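Local coordinates for protein dihydropyrimidinase (Brevibacillus agri, PDB 3SFW) that probably catalyses the reversible, zinc-dependent hydrolytic opening of dihydropyrimidine rings such as dihydrouracil, as a metal-binding member of the amidohydrolase family, at residues Asn7-Thr12 against Thr16-Val21; Gly47-Pro52 against Ile359-Phe364; Arg345-Phe350 against Val400-Ser405; Val427-Ser432 against Val437-Gln442. All coordinates share one frame; numbering follows the deposited sequence.

Contact 1. Residues Asn7-Thr12 against Thr16-Val21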
loop_
_atom_site.group_PDB
_atom_site.type_symbol
_atom_site.label_atom_id
_atom_site.label_comp_id
_atom_site.label_asym_id
_atom_site.label_seq_id
_atom_site.Cartn_x
_atom_site.Cartn_y
_atom_site.Cartn_z
ATOM N N ASN A 7 -10.180 -35.241 33.834
ATOM C CA ASN A 7 -10.080 -34.046 34.663
ATOM C C ASN A 7 -9.236 -32.926 34.071
ATOM O O ASN A 7 -8.877 -32.001 34.795
ATOM C CB ASN A 7 -9.515 -34.382 36.059
ATOM C CG ASN A 7 -10.259 -35.507 36.740
ATOM O OD1 ASN A 7 -11.493 -35.573 36.672
ATOM N ND2 ASN A 7 -9.511 -36.416 37.420
ATOM N N GLY A 8 -8.924 -33.017 32.781
ATOM C CA GLY A 8 -8.124 -31.990 32.103
ATOM C C GLY A 8 -9.009 -31.025 31.307
ATOM O O GLY A 8 -10.244 -31.212 31.242
ATOM N N THR A 9 -8.384 -29.975 30.775
ATOM C CA THR A 9 -9.053 -28.991 29.884
ATOM C C THR A 9 -8.507 -29.135 28.465
ATOM O O THR A 9 -7.312 -28.950 28.235
ATOM C CB THR A 9 -8.812 -27.606 30.386
ATOM O OG1 THR A 9 -9.263 -27.530 31.740
ATOM C CG2 THR A 9 -9.577 -26.541 29.534
ATOM N N VAL A 10 -9.365 -29.603 27.559
ATOM C CA VAL A 10 -9.013 -29.745 26.127
ATOM C C VAL A 10 -9.023 -28.367 25.454
ATOM O O VAL A 10 -9.972 -27.619 25.597
ATOM C CB VAL A 10 -10.034 -30.664 25.413
ATOM C CG1 VAL A 10 -9.697 -30.829 23.852
ATOM C CG2 VAL A 10 -10.054 -32.039 26.133
ATOM N N VAL A 11 -7.952 -28.043 24.729
ATOM C CA VAL A 11 -7.908 -26.795 23.964
ATOM C C VAL A 11 -7.478 -27.194 22.587
ATOM O O VAL A 11 -6.469 -27.889 22.420
ATOM C CB VAL A 11 -6.824 -25.821 24.498
ATOM C CG1 VAL A 11 -6.817 -24.523 23.634
ATOM C CG2 VAL A 11 -7.062 -25.514 25.958
ATOM N N THR A 12 -8.270 -26.832 21.587
ATOM C CA THR A 12 -7.871 -27.099 20.208
ATOM C C THR A 12 -7.887 -25.758 19.469
ATOM O O THR A 12 -7.891 -24.689 20.102
ATOM C CB THR A 12 -8.819 -28.069 19.509
ATOM O OG1 THR A 12 -10.099 -27.437 19.367
ATOM C CG2 THR A 12 -8.973 -29.432 20.298
ATOM N N THR A 16 -12.466 -25.030 23.572
ATOM C CA THR A 16 -11.846 -25.041 24.915
ATOM C C THR A 16 -12.894 -25.543 25.918
ATOM O O THR A 16 -13.941 -24.906 26.098
ATOM C CB THR A 16 -11.425 -23.594 25.391
ATOM O OG1 THR A 16 -10.601 -22.944 24.395
ATOM C CG2 THR A 16 -10.657 -23.656 26.700
ATOM N N TYR A 17 -12.632 -26.666 26.588
ATOM C CA TYR A 17 -13.703 -27.298 27.382
ATOM C C TYR A 17 -13.123 -28.322 28.316
ATOM O O TYR A 17 -12.044 -28.865 28.062
ATOM C CB TYR A 17 -14.776 -27.952 26.484
ATOM C CG TYR A 17 -14.295 -29.033 25.546
ATOM C CD1 TYR A 17 -13.768 -28.720 24.279
ATOM C CD2 TYR A 17 -14.278 -30.364 25.940
ATOM C CE1 TYR A 17 -13.315 -29.722 23.425
ATOM C CE2 TYR A 17 -13.835 -31.378 25.074
ATOM C CZ TYR A 17 -13.326 -31.034 23.829
ATOM O OH TYR A 17 -12.839 -32.003 23.006
ATOM N N GLN A 18 -13.848 -28.588 29.398
ATOM C CA GLN A 18 -13.439 -29.604 30.354
ATOM C C GLN A 18 -14.142 -30.907 30.035
ATOM O O GLN A 18 -15.371 -30.966 29.986
ATOM C CB GLN A 18 -13.767 -29.107 31.759
ATOM C CG GLN A 18 -12.735 -28.121 32.231
ATOM C CD GLN A 18 -13.323 -26.951 32.972
ATOM O OE1 GLN A 18 -13.531 -27.010 34.192
ATOM N NE2 GLN A 18 -13.568 -25.847 32.244
ATOM N N ALA A 19 -13.389 -31.932 29.682
ATOM C CA ALA A 19 -13.990 -33.233 29.482
ATOM C C ALA A 19 -12.897 -34.258 29.559
ATOM O O ALA A 19 -11.705 -33.899 29.537
ATOM C CB ALA A 19 -14.666 -33.317 28.096
ATOM N N ASP A 20 -13.298 -35.524 29.622
ATOM C CA ASP A 20 -12.345 -36.626 29.555
ATOM C C ASP A 20 -12.173 -37.135 28.130
ATOM O O ASP A 20 -13.095 -37.078 27.298
ATOM C CB ASP A 20 -12.798 -37.761 30.448
ATOM C CG ASP A 20 -12.948 -37.341 31.913
ATOM O OD1 ASP A 20 -12.450 -36.269 32.326
ATOM O OD2 ASP A 20 -13.631 -38.090 32.622
ATOM N N VAL A 21 -11.017 -37.706 27.856
ATOM C CA VAL A 21 -10.737 -38.243 26.517
ATOM C C VAL A 21 -10.418 -39.714 26.639
ATOM O O VAL A 21 -9.569 -40.097 27.443
ATOM C CB VAL A 21 -9.534 -37.492 25.884
ATOM C CG1 VAL A 21 -9.133 -38.098 24.526
ATOM C CG2 VAL A 21 -9.886 -36.003 25.716
HETATM O O HOH W 1 -13.464 -36.693 35.298
HETATM O O HOH W 2 -9.283 -34.852 30.565
#
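Val10 and Tyr17 exchange two backbone hydrogen bonds, Val10 N to Tyr17 O at 2.8 Å and Tyr17 N to Val10 O at 3.0 Å, the first bent to 134° at the hydrogen. The non-hydrogen-bonded pairs Thr9 with Gln18 and Val11 with Thr16 flank them, and the CA hydrogen of Thr16 leans on Val10 O. This is a beta hairpin, strand 9-11 antiparallel to strand 16-18, and strand 9-11 also runs parallel to strand 49-59 in the larger sheet. Beta-branched valine and threonine suit these extended positions.

Among apolar contacts, Val10 lies alongside Tyr17, its CB 3.9 Å from the ring centroid in a CH-pi contact over one face. The ring reaches back over the valine because Tyr17 CG stands between the backbone N and the carbonyl carbon (chi1 59°). Were Tyr17 cut back to alanine, CB and CG1 of Val10 would probably lose the flat surface over them, and the packing on Ala386 of the second subunit would weaken. From another direction, Val21 CG2 meets Val10 CG2 at 4.0 Å.

Where the ladder ends, a carboxylate and a water take over from direct backbone pairing. Asp20 OD1 accepts from Asn7 N at 2.9 Å, met from above the carboxylate plane, while Asp20 OD2 pairs with Arg6. One water joins Gly8 N to Ala19 O, accepting from the amide and donating to the carbonyl at 2.8 Å.

Contact 2. Residues Gly47-Pro52 against Ile359-Phe364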
loop_
_atom_site.group_PDB
_atom_site.type_symbol
_atom_site.label_atom_id
_atom_site.label_comp_id
_atom_site.label_asym_id
_atom_site.label_seq_id
_atom_site.Cartn_x
_atom_site.Cartn_y
_atom_site.Cartn_z
ATOM N N GLY A 47 -5.369 -29.963 36.430
ATOM C CA GLY A 47 -4.479 -28.799 36.359
ATOM C C GLY A 47 -3.713 -28.672 35.034
ATOM O O GLY A 47 -2.897 -27.766 34.859
ATOM N N TYR A 48 -3.976 -29.576 34.106
ATOM C CA TYR A 48 -3.291 -29.500 32.789
ATOM C C TYR A 48 -4.260 -29.091 31.687
ATOM O O TYR A 48 -5.469 -29.443 31.723
ATOM C CB TYR A 48 -2.681 -30.866 32.400
ATOM C CG TYR A 48 -1.691 -31.453 33.412
ATOM C CD1 TYR A 48 -0.945 -30.640 34.278
ATOM C CD2 TYR A 48 -1.553 -32.827 33.518
ATOM C CE1 TYR A 48 -0.029 -31.223 35.202
ATOM C CE2 TYR A 48 -0.662 -33.394 34.411
ATOM C CZ TYR A 48 0.079 -32.604 35.246
ATOM O OH TYR A 48 0.993 -33.229 36.092
ATOM N N TYR A 49 -3.700 -28.499 30.645
ATOM C CA TYR A 49 -4.300 -28.527 29.326
ATOM C C TYR A 49 -3.958 -29.838 28.564
ATOM O O TYR A 49 -2.844 -30.356 28.666
ATOM C CB TYR A 49 -3.756 -27.378 28.470
ATOM C CG TYR A 49 -4.213 -26.014 28.896
ATOM C CD1 TYR A 49 -5.574 -25.743 29.091
ATOM C CD2 TYR A 49 -3.284 -24.985 29.113
ATOM C CE1 TYR A 49 -5.978 -24.472 29.485
ATOM C CE2 TYR A 49 -3.685 -23.716 29.500
ATOM C CZ TYR A 49 -5.017 -23.491 29.748
ATOM O OH TYR A 49 -5.404 -22.214 30.082
ATOM N N LEU A 50 -4.928 -30.358 27.814
ATOM C CA LEU A 50 -4.657 -31.379 26.786
ATOM C C LEU A 50 -4.568 -30.619 25.467
ATOM O O LEU A 50 -5.578 -30.059 25.000
ATOM C CB LEU A 50 -5.802 -32.390 26.682
ATOM C CG LEU A 50 -5.995 -33.413 27.796
ATOM C CD1 LEU A 50 -6.196 -32.789 29.088
ATOM C CD2 LEU A 50 -7.110 -34.438 27.503
ATOM N N LEU A 51 -3.392 -30.639 24.855
ATOM C CA LEU A 51 -3.150 -29.959 23.557
ATOM C C LEU A 51 -2.967 -30.984 22.476
ATOM O O LEU A 51 -2.370 -32.030 22.730
ATOM C CB LEU A 51 -1.875 -29.120 23.644
ATOM C CG LEU A 51 -1.841 -28.110 24.804
ATOM C CD1 LEU A 51 -0.499 -27.377 24.851
ATOM C CD2 LEU A 51 -2.987 -27.107 24.642
ATOM N N PRO A 52 -3.423 -30.695 21.242
ATOM C CA PRO A 52 -2.953 -31.534 20.127
ATOM C C PRO A 52 -1.433 -31.436 20.042
ATOM O O PRO A 52 -0.873 -30.339 20.200
ATOM C CB PRO A 52 -3.605 -30.884 18.873
ATOM C CG PRO A 52 -4.786 -30.069 19.435
ATOM C CD PRO A 52 -4.225 -29.547 20.776
ATOM N N ILE A 359 -1.221 -13.665 21.110
ATOM C CA ILE A 359 -2.102 -14.551 20.354
ATOM C C ILE A 359 -3.014 -15.198 21.398
ATOM O O ILE A 359 -2.625 -15.266 22.559
ATOM C CB ILE A 359 -1.317 -15.686 19.637
ATOM C CG1 ILE A 359 -0.289 -16.330 20.595
ATOM C CG2 ILE A 359 -0.524 -15.148 18.396
ATOM C CD1 ILE A 359 0.407 -17.608 19.931
ATOM N N SER A 360 -4.154 -15.776 20.979
ATOM C CA SER A 360 -5.008 -16.508 21.929
ATOM C C SER A 360 -4.519 -17.949 22.149
ATOM O O SER A 360 -3.720 -18.465 21.369
ATOM C CB SER A 360 -6.464 -16.535 21.485
ATOM O OG SER A 360 -6.639 -17.342 20.349
ATOM N N LEU A 361 -5.018 -18.605 23.198
ATOM C CA LEU A 361 -4.634 -19.995 23.437
ATOM C C LEU A 361 -5.122 -20.860 22.262
ATOM O O LEU A 361 -4.426 -21.781 21.836
ATOM C CB LEU A 361 -5.238 -20.502 24.759
ATOM C CG LEU A 361 -4.890 -21.938 25.133
ATOM C CD1 LEU A 361 -3.390 -22.149 25.127
ATOM C CD2 LEU A 361 -5.447 -22.255 26.507
ATOM N N ASN A 362 -6.310 -20.550 21.686
ATOM C CA ASN A 362 -6.767 -21.343 20.532
ATOM C C ASN A 362 -5.882 -21.083 19.311
ATOM O O ASN A 362 -5.512 -22.032 18.586
ATOM C CB ASN A 362 -8.238 -21.039 20.155
ATOM C CG ASN A 362 -9.219 -21.462 21.231
ATOM O OD1 ASN A 362 -9.350 -22.676 21.579
ATOM N ND2 ASN A 362 -9.871 -20.476 21.821
ATOM N N GLN A 363 -5.500 -19.825 19.099
ATOM C CA GLN A 363 -4.563 -19.526 18.009
ATOM C C GLN A 363 -3.232 -20.258 18.162
ATOM O O GLN A 363 -2.679 -20.710 17.164
ATOM C CB GLN A 363 -4.307 -18.032 17.846
ATOM C CG GLN A 363 -5.554 -17.267 17.329
ATOM C CD GLN A 363 -5.241 -15.776 17.164
ATOM O OE1 GLN A 363 -4.605 -15.173 18.038
ATOM N NE2 GLN A 363 -5.607 -15.207 16.005
ATOM N N PHE A 364 -2.715 -20.341 19.390
ATOM C CA PHE A 364 -1.461 -21.072 19.705
ATOM C C PHE A 364 -1.580 -22.510 19.186
ATOM O O PHE A 364 -0.694 -22.997 18.513
ATOM C CB PHE A 364 -1.203 -21.027 21.235
ATOM C CG PHE A 364 -0.232 -22.072 21.728
ATOM C CD1 PHE A 364 1.129 -21.865 21.612
ATOM C CD2 PHE A 364 -0.691 -23.242 22.321
ATOM C CE1 PHE A 364 2.057 -22.819 22.083
ATOM C CE2 PHE A 364 0.216 -24.174 22.868
ATOM C CZ PHE A 364 1.608 -23.971 22.695
#
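Ser360 OG accepts from Gln363 N at 3.0 Å, and Gln363 OE1 accepts from Ser360 N in return, also at 3.0 Å: a capping box that opens helix 361-376 just where it packs on strand 49-59. Serine suits the N-cap because its short hydroxyl reaches a first-turn amide; the same OG is bonded to Pro461 of the second subunit.

Between the two segments the touching surfaces are hydrocarbon and ring carbon. Leu361 and Tyr49 approach from opposite directions, and the leucine sets its CD2 methyl over one face of the phenol ring, 3.8 Å from the centroid and displaced toward the hydroxyl end. The first torsion of Leu361 (chi1 -179°) turns CG away from the backbone N, and the branch extends from the helix toward the strand. A serine in place of Tyr49 would probably leave Leu361 CD2 without the ring face it rests on and open a gap between helix and strand beside Val11.

Tyrosine suits this partly exposed site, offering a broad apolar face to the helix, whereas the neighbouring pair is buried and wholly hydrocarbon. There Leu51 crosses Phe364 at about a right angle, its CD1 lying in the ring plane at the edge, 3.8 Å from CE2.

Contact 3. Residues Arg345-Phe350 against Val400-Ser405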
loop_
_atom_site.group_PDB
_atom_site.type_symbol
_atom_site.label_atom_id
_atom_site.label_comp_id
_atom_site.label_asym_id
_atom_site.label_seq_id
_atom_site.Cartn_x
_atom_site.Cartn_y
_atom_site.Cartn_z
ATOM N N ARG A 345 10.102 -24.673 20.956
ATOM C CA ARG A 345 9.106 -23.985 20.083
ATOM C C ARG A 345 7.750 -23.822 20.805
ATOM O O ARG A 345 7.183 -22.694 20.834
ATOM C CB ARG A 345 8.887 -24.764 18.759
ATOM C CG ARG A 345 7.785 -24.124 17.865
ATOM C CD ARG A 345 7.585 -24.950 16.557
ATOM N NE ARG A 345 7.111 -26.289 16.864
ATOM C CZ ARG A 345 5.951 -26.801 16.453
ATOM N NH1 ARG A 345 5.133 -26.078 15.673
ATOM N NH2 ARG A 345 5.607 -28.040 16.844
ATOM N N MET A 346 7.181 -24.921 21.314
ATOM C CA MET A 346 5.821 -24.862 21.899
ATOM C C MET A 346 5.813 -23.939 23.133
ATOM O O MET A 346 4.896 -23.089 23.292
ATOM C CB MET A 346 5.342 -26.253 22.306
ATOM C CG MET A 346 5.120 -27.214 21.133
ATOM S SD MET A 346 3.689 -26.764 20.150
ATOM C CE MET A 346 2.372 -27.346 21.170
ATOM N N THR A 347 6.768 -24.158 24.052
ATOM C CA THR A 347 6.769 -23.383 25.317
ATOM C C THR A 347 6.995 -21.884 25.106
ATOM O O THR A 347 6.296 -21.056 25.715
ATOM C CB THR A 347 7.788 -23.901 26.354
ATOM O OG1 THR A 347 7.426 -25.239 26.725
ATOM C CG2 THR A 347 7.700 -23.020 27.638
ATOM N N ILE A 348 7.877 -21.530 24.183
ATOM C CA ILE A 348 8.102 -20.115 23.873
ATOM C C ILE A 348 6.841 -19.462 23.310
ATOM O O ILE A 348 6.483 -18.355 23.704
ATOM C CB ILE A 348 9.298 -19.928 22.943
ATOM C CG1 ILE A 348 10.577 -20.304 23.734
ATOM C CG2 ILE A 348 9.379 -18.503 22.400
ATOM C CD1 ILE A 348 11.839 -20.249 22.879
ATOM N N LEU A 349 6.183 -20.135 22.391
ATOM C CA LEU A 349 4.947 -19.589 21.815
ATOM C C LEU A 349 3.861 -19.430 22.895
ATOM O O LEU A 349 3.146 -18.448 22.916
ATOM C CB LEU A 349 4.447 -20.445 20.623
ATOM C CG LEU A 349 5.025 -19.972 19.235
ATOM C CD1 LEU A 349 4.379 -18.701 18.791
ATOM C CD2 LEU A 349 6.516 -19.726 19.233
ATOM N N PHE A 350 3.790 -20.372 23.819
ATOM C CA PHE A 350 2.794 -20.235 24.907
ATOM C C PHE A 350 3.215 -19.070 25.818
ATOM O O PHE A 350 2.408 -18.204 26.178
ATOM C CB PHE A 350 2.711 -21.526 25.721
ATOM C CG PHE A 350 1.782 -21.407 26.909
ATOM C CD1 PHE A 350 0.388 -21.420 26.733
ATOM C CD2 PHE A 350 2.296 -21.182 28.169
ATOM C CE1 PHE A 350 -0.474 -21.259 27.835
ATOM C CE2 PHE A 350 1.439 -21.011 29.281
ATOM C CZ PHE A 350 0.058 -21.032 29.100
ATOM N N VAL A 400 3.781 -23.772 35.646
ATOM C CA VAL A 400 5.153 -24.031 36.049
ATOM C C VAL A 400 6.081 -22.947 35.530
ATOM O O VAL A 400 6.117 -22.651 34.331
ATOM C CB VAL A 400 5.607 -25.421 35.536
ATOM C CG1 VAL A 400 7.105 -25.662 35.793
ATOM C CG2 VAL A 400 4.700 -26.550 36.098
ATOM N N GLN A 401 6.855 -22.345 36.428
ATOM C CA GLN A 401 7.915 -21.441 35.993
ATOM C C GLN A 401 9.202 -22.193 35.881
ATOM O O GLN A 401 9.556 -22.968 36.760
ATOM C CB GLN A 401 8.132 -20.335 37.001
ATOM C CG GLN A 401 6.921 -19.537 37.320
ATOM C CD GLN A 401 7.287 -18.372 38.204
ATOM O OE1 GLN A 401 7.859 -17.375 37.722
ATOM N NE2 GLN A 401 7.129 -18.558 39.525
ATOM N N ARG A 402 9.949 -21.938 34.816
ATOM C CA ARG A 402 11.252 -22.595 34.691
ATOM C C ARG A 402 12.186 -21.767 33.826
ATOM O O ARG A 402 11.787 -20.762 33.259
ATOM C CB ARG A 402 11.100 -24.024 34.158
ATOM C CG ARG A 402 10.579 -24.077 32.735
ATOM C CD ARG A 402 10.361 -25.515 32.287
ATOM N NE ARG A 402 9.616 -25.550 31.042
ATOM C CZ ARG A 402 10.161 -25.662 29.839
ATOM N NH1 ARG A 402 11.485 -25.854 29.698
ATOM N NH2 ARG A 402 9.361 -25.657 28.765
ATOM N N THR A 403 13.461 -22.117 33.853
ATOM C CA THR A 403 14.447 -21.418 33.033
ATOM C C THR A 403 14.894 -22.356 31.914
ATOM O O THR A 403 15.200 -23.504 32.161
ATOM C CB THR A 403 15.654 -21.099 33.884
ATOM O OG1 THR A 403 15.227 -20.226 34.934
ATOM C CG2 THR A 403 16.733 -20.417 33.057
ATOM N N ILE A 404 14.889 -21.876 30.683
ATOM C CA ILE A 404 15.419 -22.719 29.591
ATOM C C ILE A 404 16.934 -22.828 29.744
ATOM O O ILE A 404 17.632 -21.799 29.865
ATOM C CB ILE A 404 15.050 -22.115 28.229
ATOM C CG1 ILE A 404 13.521 -22.200 28.056
ATOM C CG2 ILE A 404 15.719 -22.931 27.083
ATOM C CD1 ILE A 404 13.001 -21.648 26.697
ATOM N N SER A 405 17.459 -24.043 29.609
ATOM C CA SER A 405 18.894 -24.226 29.745
ATOM C C SER A 405 19.430 -25.434 28.998
ATOM O O SER A 405 18.797 -26.486 29.001
ATOM C CB SER A 405 19.231 -24.409 31.239
ATOM O OG SER A 405 20.648 -24.333 31.379
#
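With its CG placed between the backbone N and the carbonyl carbon (chi1 66°), Arg402 leaves strand 393-403 and then runs extended from CG to NE (chi2 -176°), which carries its guanidinium across to helix 345-354. Thr347 comes from the opposite direction and brings both its branches to the same nitrogen: OG1 lies 2.8 Å from Arg402 NH2 and CG2 lies 3.3 Å from it. The hydroxyl sits at the edge of the guanidinium, in its plane, and the methyl packs beside the same nitrogen. Threonine therefore suits a buried helix position that faces both an arginine end and the hydrocarbon of Phe396 and Val423.

The main polar hold on Arg402 lies elsewhere. Its NE donates to Gly425 O on the adjoining strand, and Asp426 offers a long, weak ion pair, so the guanidinium is held from the sheet while its NH2 edge lies against Thr347.

One helix residue further on, the contact is purely aliphatic. Ile348 and Ile404 cross at about a right angle, CG1 of the former 4.1 Å from CD1 of the latter. Both are buried, and the CG1-CD1 arm of Ile404 is long enough to span the gap to the helix. Phe418 lies against Ile348, while Asp344 and Asn416 lie against Ile404. Together the two pairs pack helix 345-354 against the mixed sheet of strands 393-403 and 422-432, consistent with the TIM-barrel amidohydrolase fold and its accompanying beta domain.

Contact 4. Residues Val427-Ser432 against Val437-Gln442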
loop_
_atom_site.group_PDB
_atom_site.type_symbol
_atom_site.label_atom_id
_atom_site.label_comp_id
_atom_site.label_asym_id
_atom_site.label_seq_id
_atom_site.Cartn_x
_atom_site.Cartn_y
_atom_site.Cartn_z
ATOM N N VAL A 427 5.898 -29.097 29.587
ATOM C CA VAL A 427 5.380 -30.331 28.952
ATOM C C VAL A 427 5.543 -31.526 29.894
ATOM O O VAL A 427 6.682 -31.933 30.222
ATOM C CB VAL A 427 6.111 -30.577 27.610
ATOM C CG1 VAL A 427 5.694 -31.916 26.986
ATOM C CG2 VAL A 427 5.805 -29.382 26.626
ATOM N N ILE A 428 4.426 -32.022 30.413
ATOM C CA ILE A 428 4.496 -33.082 31.433
ATOM C C ILE A 428 4.533 -34.462 30.800
ATOM O O ILE A 428 5.432 -35.254 31.097
ATOM C CB ILE A 428 3.317 -32.995 32.415
ATOM C CG1 ILE A 428 3.258 -31.579 33.029
ATOM C CG2 ILE A 428 3.356 -34.169 33.467
ATOM C CD1 ILE A 428 4.551 -31.137 33.752
ATOM N N SER A 429 3.535 -34.771 29.962
ATOM C CA SER A 429 3.480 -36.063 29.283
ATOM C C SER A 429 3.093 -35.879 27.819
ATOM O O SER A 429 2.423 -34.908 27.483
ATOM C CB SER A 429 2.483 -36.968 29.984
ATOM O OG SER A 429 2.935 -37.154 31.322
ATOM N N VAL A 430 3.539 -36.807 26.975
ATOM C CA VAL A 430 3.345 -36.715 25.524
ATOM C C VAL A 430 2.981 -38.093 25.010
ATOM O O VAL A 430 3.734 -39.064 25.196
ATOM C CB VAL A 430 4.624 -36.229 24.834
ATOM C CG1 VAL A 430 4.454 -36.174 23.301
ATOM C CG2 VAL A 430 5.061 -34.874 25.399
ATOM N N LEU A 431 1.806 -38.202 24.389
ATOM C CA LEU A 431 1.400 -39.443 23.718
ATOM C C LEU A 431 1.537 -39.288 22.215
ATOM O O LEU A 431 1.201 -38.204 21.657
ATOM C CB LEU A 431 -0.060 -39.738 24.027
ATOM C CG LEU A 431 -0.298 -40.019 25.527
ATOM C CD1 LEU A 431 -1.441 -39.148 26.049
ATOM C CD2 LEU A 431 -0.625 -41.519 25.771
ATOM N N SER A 432 1.967 -40.368 21.572
ATOM C CA SER A 432 2.037 -40.459 20.094
ATOM C C SER A 432 1.273 -41.724 19.661
ATOM O O SER A 432 1.632 -42.821 20.080
ATOM C CB SER A 432 3.495 -40.502 19.632
ATOM O OG SER A 432 3.581 -40.866 18.252
ATOM N N VAL A 437 5.305 -41.299 24.978
ATOM C CA VAL A 437 6.707 -41.074 24.528
ATOM C C VAL A 437 7.462 -40.433 25.697
ATOM O O VAL A 437 8.615 -40.799 26.028
ATOM C CB VAL A 437 6.752 -40.099 23.290
ATOM C CG1 VAL A 437 8.249 -39.874 22.807
ATOM C CG2 VAL A 437 5.890 -40.725 22.128
ATOM N N VAL A 438 6.825 -39.427 26.296
ATOM C CA VAL A 438 7.298 -38.827 27.537
ATOM C C VAL A 438 6.176 -38.986 28.575
ATOM O O VAL A 438 4.988 -38.786 28.277
ATOM C CB VAL A 438 7.593 -37.300 27.297
ATOM C CG1 VAL A 438 7.948 -36.590 28.623
ATOM C CG2 VAL A 438 8.712 -37.129 26.262
ATOM N N ARG A 439 6.524 -39.396 29.784
ATOM C CA ARG A 439 5.534 -39.453 30.843
ATOM C C ARG A 439 6.155 -38.886 32.094
ATOM O O ARG A 439 7.255 -39.320 32.486
ATOM C CB ARG A 439 5.099 -40.882 31.077
ATOM C CG ARG A 439 3.873 -40.969 32.025
ATOM C CD ARG A 439 3.337 -42.366 32.058
ATOM N NE ARG A 439 2.069 -42.445 32.780
ATOM C CZ ARG A 439 1.305 -43.529 32.768
ATOM N NH1 ARG A 439 1.687 -44.587 32.075
ATOM N NH2 ARG A 439 0.187 -43.561 33.448
ATOM N N ASN A 440 5.516 -37.859 32.658
ATOM C CA ASN A 440 6.095 -37.132 33.796
ATOM C C ASN A 440 7.554 -36.765 33.575
ATOM O O ASN A 440 8.413 -36.934 34.469
ATOM C CB ASN A 440 5.885 -37.959 35.084
ATOM C CG ASN A 440 4.431 -38.106 35.403
ATOM O OD1 ASN A 440 3.721 -37.116 35.427
ATOM N ND2 ASN A 440 3.951 -39.340 35.566
ATOM N N LYS A 441 7.814 -36.188 32.413
ATOM C CA LYS A 441 9.121 -35.640 32.065
ATOM C C LYS A 441 10.240 -36.707 31.994
ATOM O O LYS A 441 11.408 -36.358 32.009
ATOM C CB LYS A 441 9.512 -34.438 32.970
ATOM C CG LYS A 441 8.538 -33.231 32.805
ATOM C CD LYS A 441 8.713 -32.215 33.911
ATOM C CE LYS A 441 9.850 -31.308 33.584
ATOM N NZ LYS A 441 9.914 -30.299 34.686
ATOM N N GLN A 442 9.861 -37.963 31.783
ATOM C CA GLN A 442 10.846 -39.039 31.569
ATOM C C GLN A 442 10.569 -39.703 30.227
ATOM O O GLN A 442 9.407 -39.798 29.793
ATOM C CB GLN A 442 10.713 -40.058 32.707
ATOM C CG GLN A 442 11.133 -39.434 34.067
ATOM C CD GLN A 442 10.684 -40.265 35.250
ATOM O OE1 GLN A 442 9.511 -40.638 35.340
ATOM N NE2 GLN A 442 11.603 -40.529 36.191
#
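Val430 O receives two amides, Val437 N at 2.7 Å in a nearly straight bond (176°) and Val438 N at 3.3 Å in a weak one, the signature of a classic beta bulge. It lies in the hairpin of strands 422-432 and 435-439. Val430 N is satisfied in turn by Val438 O at 2.8 Å.

Farther along, a side chain replaces the backbone as acceptor. Ser429 OG accepts the N-H of Asn440 at 3.0 Å and 171°; serine suits this buried place, being small enough to fit while offering a hydroxyl. Ile428 O accepts from Lys441 N at 2.9 Å. Those two donors belong to a type I' turn from Arg439 to Gln442, whose left-handed central residues, Asn440 and Lys441, include the asparagine that tolerates such a conformation well. The charged ends find mates elsewhere, Lys441 NZ at Asp426 and Arg439 NH2 at Glu41.

Ile428 and Ser429 form a second classic bulge, against Leu395 on the other neighbouring strand. Between the polar links, valines fill the buried face: Val430 CG2 meets Val438 CB at 4.0 Å. At the far end, Val437 CG2 presses on Ser432 CB at 3.5 Å, tighter than usual for two carbons.

Overall arrangement
All four contacts reach one mixed beta sheet, in which strands 9-11, 49-59, 393-403 and 422-432 lie side by side in that order. Contacts 1 and 2, with centres 10 Å apart, join directly: Thr9 probably exchanges backbone hydrogen bonds with Tyr48 and Leu50. Both also touch the second subunit. Contacts 2 and 3, about 14 Å between centres, share a helix interface, Phe364 packing on Met346, Leu349 and Phe350. Contact 4 lies about 15 Å from contact 3, centre to centre, and touches contact 2 where Tyr48 OH meets Ile428 CG2. None includes a zinc ligand, though strand 49-59, which begins in contact 2, continues to the zinc-binding His58.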